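Local coordinates for colicin-D (Escherichia coli, PDB 5ZNM), which is a plasmid-encoded toxin that inhibits protein synthesis in E. coli and close relatives, the deposited piece comprising its central domain and C-terminal tRNase domain, at residues A[151-156]-A[166-171]; A[214-219]-A[229-234]. All blocks are in the same frame, centred on the assembly; numbering follows the deposited sequence.

Contact 1. Residues A[151-156]-A[166-171]; sequences LPVRGQ and LDLLKT
Thr171 OG1 donates to Leu151 O at 2.6 Å, the shortest sound polar bond between 151-156 and 166-171. The hydroxyl lies in the carbonyl plane, on a lone pair of the oxygen. It is set there by a chi1 of 70°, with OG1 between the backbone N and the carbonyl carbon. The methyl CG2 of Thr171 then rests on the stem of Arg154, 3.7 Å from both CG and CD. The two side chains cross at about a right angle. Beyond CD the arginine leaves this contact, and its guanidinium makes a salt bridge with Asp261 and a hydrogen bond to Pro177 O. Thr171 N bonds to Pro152 O at 3.0 Å, but the donor stands 44° above the carbonyl plane.

The regular ladder follows. Arg154 and Leu169 form a hydrogen-bonded pair, with Arg154 N to Leu169 O at 2.9 Å and Leu169 N to Arg154 O at 2.8 Å. Gln156 and Asp167 form the next such pair. There the bond from Gln156 N to Asp167 O is the more bent, with an N-H...O angle of 141°. Asp167 also turns its carboxylate to Arg99 in a salt bridge.

Val153 and Leu168 lie on the other face. Val153 CG1 meets Leu168 CB obliquely at 3.9 Å. Gly155 has no side chain, and Leu166 CD1 and Leu168 CD2 both approach its CA to 4.2 Å. Phe80 of helix 79-86 packs against both leucines. Gly155 N is bonded to Tyr278 OH.

Hydrogen-bonded and non-hydrogen-bonded pairs alternate, as in antiparallel pairing; with the short turn that joins 153-160 to 163-170 this is a beta hairpin. Strand 153-160 is at the edge of an antiparallel sheet within this chain, and 163-170 pairs on with strand 96-103.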
loop_
_atom_site.group_PDB
_atom_site.type_symbol
_atom_site.label_atom_id
_atom_site.label_comp_id
_atom_site.label_asym_id
_atom_site.label_seq_id
_atom_site.Cartn_x
_atom_site.Cartn_y
_atom_site.Cartn_z
ATOM N N LEU A 151 20.673 -3.453 15.636
ATOM C CA LEU A 151 20.044 -2.328 14.980
ATOM C C LEU A 151 20.470 -1.031 15.638
ATOM O O LEU A 151 20.555 -0.944 16.870
ATOM C CB LEU A 151 18.513 -2.418 15.016
ATOM C CG LEU A 151 17.891 -3.592 14.268
ATOM C CD1 LEU A 151 16.370 -3.444 14.225
ATOM C CD2 LEU A 151 18.466 -3.690 12.871
ATOM N N PRO A 152 20.715 -0.004 14.834
ATOM C CA PRO A 152 21.072 1.278 15.400
ATOM C C PRO A 152 19.883 1.990 16.045
ATOM O O PRO A 152 20.081 2.895 16.869
ATOM C CB PRO A 152 21.626 2.024 14.168
ATOM C CG PRO A 152 20.943 1.558 13.091
ATOM C CD PRO A 152 20.694 0.077 13.364
ATOM N N VAL A 153 18.659 1.600 15.691
ATOM C CA VAL A 153 17.430 2.172 16.227
ATOM C C VAL A 153 16.502 1.023 16.554
ATOM O O VAL A 153 16.295 0.146 15.712
ATOM C CB VAL A 153 16.727 3.109 15.225
ATOM C CG1 VAL A 153 15.411 3.606 15.810
ATOM C CG2 VAL A 153 17.606 4.253 14.885
ATOM N N ARG A 154 15.936 1.026 17.758
ATOM C CA ARG A 154 14.887 0.079 18.095
ATOM C C ARG A 154 13.595 0.824 18.377
ATOM O O ARG A 154 13.592 2.029 18.655
ATOM C CB ARG A 154 15.286 -0.797 19.285
ATOM C CG ARG A 154 16.320 -1.854 18.898
ATOM C CD ARG A 154 16.905 -2.533 20.121
ATOM N NE ARG A 154 15.959 -3.437 20.757
ATOM C CZ ARG A 154 16.230 -4.105 21.873
ATOM N NH1 ARG A 154 17.414 -3.950 22.458
ATOM N NH2 ARG A 154 15.327 -4.913 22.413
ATOM N N GLY A 155 12.487 0.096 18.300
ATOM C CA GLY A 155 11.170 0.689 18.395
ATOM C C GLY A 155 10.373 0.110 19.546
ATOM O O GLY A 155 10.591 -1.029 19.968
ATOM N N GLN A 156 9.435 0.911 20.044
ATOM C CA GLN A 156 8.541 0.517 21.119
ATOM C C GLN A 156 7.204 1.216 20.927
ATOM O O GLN A 156 7.172 2.427 20.678
ATOM C CB GLN A 156 9.151 0.882 22.473
ATOM C CG GLN A 156 8.146 1.122 23.554
ATOM C CD GLN A 156 8.766 1.088 24.915
ATOM O OE1 GLN A 156 9.372 2.060 25.362
ATOM N NE2 GLN A 156 8.628 -0.045 25.586
ATOM N N LEU A 166 4.709 5.331 18.335
ATOM C CA LEU A 166 5.934 4.556 18.198
ATOM C C LEU A 166 7.101 5.416 18.655
ATOM O O LEU A 166 7.332 6.498 18.101
ATOM C CB LEU A 166 6.133 4.111 16.747
ATOM C CG LEU A 166 7.360 3.262 16.431
ATOM C CD1 LEU A 166 7.303 1.937 17.160
ATOM C CD2 LEU A 166 7.441 3.048 14.934
ATOM N N ASP A 167 7.821 4.948 19.671
ATOM C CA ASP A 167 9.035 5.615 20.120
ATOM C C ASP A 167 10.216 4.960 19.431
ATOM O O ASP A 167 10.398 3.745 19.542
ATOM C CB ASP A 167 9.201 5.528 21.637
ATOM C CG ASP A 167 8.403 6.576 22.365
ATOM O OD1 ASP A 167 7.791 7.426 21.681
ATOM O OD2 ASP A 167 8.399 6.561 23.611
ATOM N N LEU A 168 10.995 5.758 18.703
ATOM C CA LEU A 168 12.212 5.286 18.067
ATOM C C LEU A 168 13.383 5.660 18.967
ATOM O O LEU A 168 13.589 6.841 19.278
ATOM C CB LEU A 168 12.367 5.867 16.661
ATOM C CG LEU A 168 11.270 5.446 15.673
ATOM C CD1 LEU A 168 11.610 5.877 14.257
ATOM C CD2 LEU A 168 11.013 3.945 15.726
ATOM N N LEU A 169 14.131 4.647 19.390
ATOM C CA LEU A 169 15.164 4.779 20.400
ATOM C C LEU A 169 16.521 4.469 19.800
ATOM O O LEU A 169 16.700 3.429 19.148
ATOM C CB LEU A 169 14.908 3.847 21.574
ATOM C CG LEU A 169 13.539 4.021 22.218
ATOM C CD1 LEU A 169 13.244 2.835 23.114
ATOM C CD2 LEU A 169 13.503 5.322 22.993
ATOM N N LYS A 170 17.461 5.387 20.030
ATOM C CA LYS A 170 18.865 5.191 19.680
ATOM C C LYS A 170 19.459 4.052 20.522
ATOM O O LYS A 170 19.326 4.041 21.749
ATOM C CB LYS A 170 19.632 6.529 19.869
ATOM C CG LYS A 170 21.140 6.526 19.475
ATOM C CD LYS A 170 21.551 5.550 18.363
ATOM C CE LYS A 170 22.928 5.349 18.420
ATOM N NZ LYS A 170 23.158 3.889 18.113
ATOM N N THR A 171 20.121 3.109 19.875
ATOM C CA THR A 171 20.749 2.019 20.577
ATOM C C THR A 171 22.244 2.358 20.762
ATOM O O THR A 171 22.762 3.197 20.104
ATOM C CB THR A 171 20.613 0.639 19.897
ATOM O OG1 THR A 171 21.390 0.605 18.730
ATOM C CG2 THR A 171 19.214 0.297 19.551
#

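Contact 2. Residues A[214-219]-A[229-234]; sequences VPQPSV and VPVTPV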
loop_
_atom_site.group_PDB
_atom_site.type_symbol
_atom_site.label_atom_id
_atom_site.label_comp_id
_atom_site.label_asym_id
_atom_site.label_seq_id
_atom_site.Cartn_x
_atom_site.Cartn_y
_atom_site.Cartn_z
ATOM N N VAL A 214 -0.320 -16.892 4.238
ATOM C CA VAL A 214 -0.842 -16.571 2.913
ATOM C C VAL A 214 -0.766 -15.061 2.728
ATOM O O VAL A 214 -1.393 -14.326 3.506
ATOM C CB VAL A 214 -2.284 -17.061 2.747
ATOM C CG1 VAL A 214 -2.767 -16.791 1.327
ATOM C CG2 VAL A 214 -2.410 -18.554 3.093
ATOM N N PRO A 215 -0.063 -14.559 1.704
ATOM C CA PRO A 215 -0.081 -13.114 1.447
ATOM C C PRO A 215 -1.509 -12.618 1.330
ATOM O O PRO A 215 -2.374 -13.281 0.758
ATOM C CB PRO A 215 0.688 -12.972 0.126
ATOM C CG PRO A 215 1.594 -14.215 0.095
ATOM C CD PRO A 215 0.738 -15.293 0.701
ATOM N N GLN A 216 -1.769 -11.466 1.929
ATOM C CA GLN A 216 -3.137 -10.990 1.962
ATOM C C GLN A 216 -3.166 -9.478 2.138
ATOM O O GLN A 216 -3.470 -8.980 3.235
ATOM C CB GLN A 216 -3.901 -11.670 3.093
ATOM C CG GLN A 216 -5.391 -11.770 2.867
ATOM C CD GLN A 216 -6.005 -12.783 3.812
ATOM O OE1 GLN A 216 -6.256 -12.470 4.972
ATOM N NE2 GLN A 216 -6.206 -14.016 3.333
ATOM N N PRO A 217 -2.853 -8.716 1.090
ATOM C CA PRO A 217 -2.928 -7.248 1.206
ATOM C C PRO A 217 -4.335 -6.736 1.471
ATOM O O PRO A 217 -4.495 -5.637 2.018
ATOM C CB PRO A 217 -2.383 -6.767 -0.149
ATOM C CG PRO A 217 -2.635 -7.904 -1.075
ATOM C CD PRO A 217 -2.433 -9.146 -0.253
ATOM N N SER A 218 -5.356 -7.496 1.086
ATOM C CA SER A 218 -6.738 -7.264 1.485
ATOM C C SER A 218 -7.479 -8.587 1.340
ATOM O O SER A 218 -6.942 -9.558 0.798
ATOM C CB SER A 218 -7.390 -6.148 0.656
ATOM O OG SER A 218 -7.001 -6.213 -0.704
ATOM N N VAL A 219 -8.717 -8.617 1.822
ATOM C CA VAL A 219 -9.484 -9.873 1.854
ATOM C C VAL A 219 -9.887 -10.263 0.437
ATOM O O VAL A 219 -10.460 -9.435 -0.288
ATOM C CB VAL A 219 -10.725 -9.726 2.745
ATOM C CG1 VAL A 219 -11.498 -11.043 2.784
ATOM C CG2 VAL A 219 -10.335 -9.292 4.150
ATOM N N VAL A 229 -8.434 -20.050 2.054
ATOM C CA VAL A 229 -7.276 -19.565 2.818
ATOM C C VAL A 229 -7.786 -18.906 4.088
ATOM O O VAL A 229 -8.918 -18.427 4.140
ATOM C CB VAL A 229 -6.419 -18.544 2.022
ATOM C CG1 VAL A 229 -5.801 -19.143 0.730
ATOM C CG2 VAL A 229 -7.234 -17.262 1.716
ATOM N N PRO A 230 -6.949 -18.880 5.134
ATOM C CA PRO A 230 -7.320 -18.102 6.325
ATOM C C PRO A 230 -7.419 -16.634 5.964
ATOM O O PRO A 230 -6.677 -16.129 5.120
ATOM C CB PRO A 230 -6.165 -18.356 7.304
ATOM C CG PRO A 230 -5.420 -19.539 6.748
ATOM C CD PRO A 230 -5.604 -19.455 5.265
ATOM N N VAL A 231 -8.340 -15.944 6.619
ATOM C CA VAL A 231 -8.551 -14.523 6.371
ATOM C C VAL A 231 -8.235 -13.789 7.667
ATOM O O VAL A 231 -8.906 -13.987 8.688
ATOM C CB VAL A 231 -9.968 -14.234 5.867
ATOM C CG1 VAL A 231 -10.224 -12.730 5.820
ATOM C CG2 VAL A 231 -10.118 -14.808 4.445
ATOM N N THR A 232 -7.180 -12.994 7.644
ATOM C CA THR A 232 -6.825 -12.197 8.816
ATOM C C THR A 232 -7.837 -11.070 9.000
ATOM O O THR A 232 -8.188 -10.395 8.018
ATOM C CB THR A 232 -5.421 -11.623 8.643
ATOM O OG1 THR A 232 -4.502 -12.691 8.394
ATOM C CG2 THR A 232 -4.990 -10.860 9.898
ATOM N N PRO A 233 -8.361 -10.857 10.212
ATOM C CA PRO A 233 -9.292 -9.739 10.416
ATOM C C PRO A 233 -8.613 -8.427 10.069
ATOM O O PRO A 233 -7.465 -8.192 10.438
ATOM C CB PRO A 233 -9.636 -9.828 11.909
ATOM C CG PRO A 233 -9.446 -11.289 12.225
ATOM C CD PRO A 233 -8.267 -11.718 11.403
ATOM N N VAL A 234 -9.320 -7.585 9.337
ATOM C CA VAL A 234 -8.754 -6.358 8.802
ATOM C C VAL A 234 -9.124 -5.210 9.723
ATOM O O VAL A 234 -10.214 -5.190 10.307
ATOM C CB VAL A 234 -9.237 -6.120 7.360
ATOM C CG1 VAL A 234 -8.783 -4.764 6.843
ATOM C CG2 VAL A 234 -8.696 -7.229 6.470
HETATM O O HOH W 1 -6.808 -10.082 5.627
#
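Gln216 lays its amide alongside the backbone from Pro230 to Thr232. CG is anti to the backbone N (chi1 -153°) and the chain beyond it is extended. NE2 donates to Pro230 O at 2.8 Å, with the oxygen close to the amide plane. OE1 accepts from Thr232 N at 2.9 Å, with the donor in the plane of the side-chain carbonyl. One amide thus takes up both a C=O and an N-H on either side of Val231, much as a neighbouring parallel strand would. A water donates to OE1 and to Thr232 O, so two donors grip OE1. Val229 CG2 comes 3.8 Å from NE2, and the Gln216 and Val229 side chains run antiparallel to each other as they pass.

Neither segment is helix or strand. Both belong to the long proline-containing connection between strands 207-212 and 243-244, and the glutamine bonds tie two of its passes together. Thr232 OG1 is bonded to Asn51 and Asn212.

Valines pack at both ends. Val214 CG1 meets Val229 CG1 obliquely at 3.9 Å, while its CG2 lies 4.0 Å from Pro230 CD, where the side chains cross at about a right angle. Val219 CG1 touches Val231 CG1 at 3.7 Å, again nearly perpendicular. Its CG2 meets Val234 CG2 at 3.5 Å. Val214 also packs on Ala270 of the second subunit, and Val234 on Asp72 of that subunit.

Overall arrangement
Both segments of contact 1 come earlier in the chain than those of contact 2, and the two contacts do not touch. Their centres are 29 Å apart and their nearest atoms about 19 Å apart. Both fall in the S-type pyocin region, which precedes the colicin D tRNase region in sequence. The connection that holds contact 2 leads on to strand 243-244, which belongs to the same four-stranded sheet as the hairpin of contact 1. The two differ in setting. Contact 1 is a buried strand pairing, whereas contact 2 is partly buried. Contact 2, unlike contact 1, lies within reach of the second subunit.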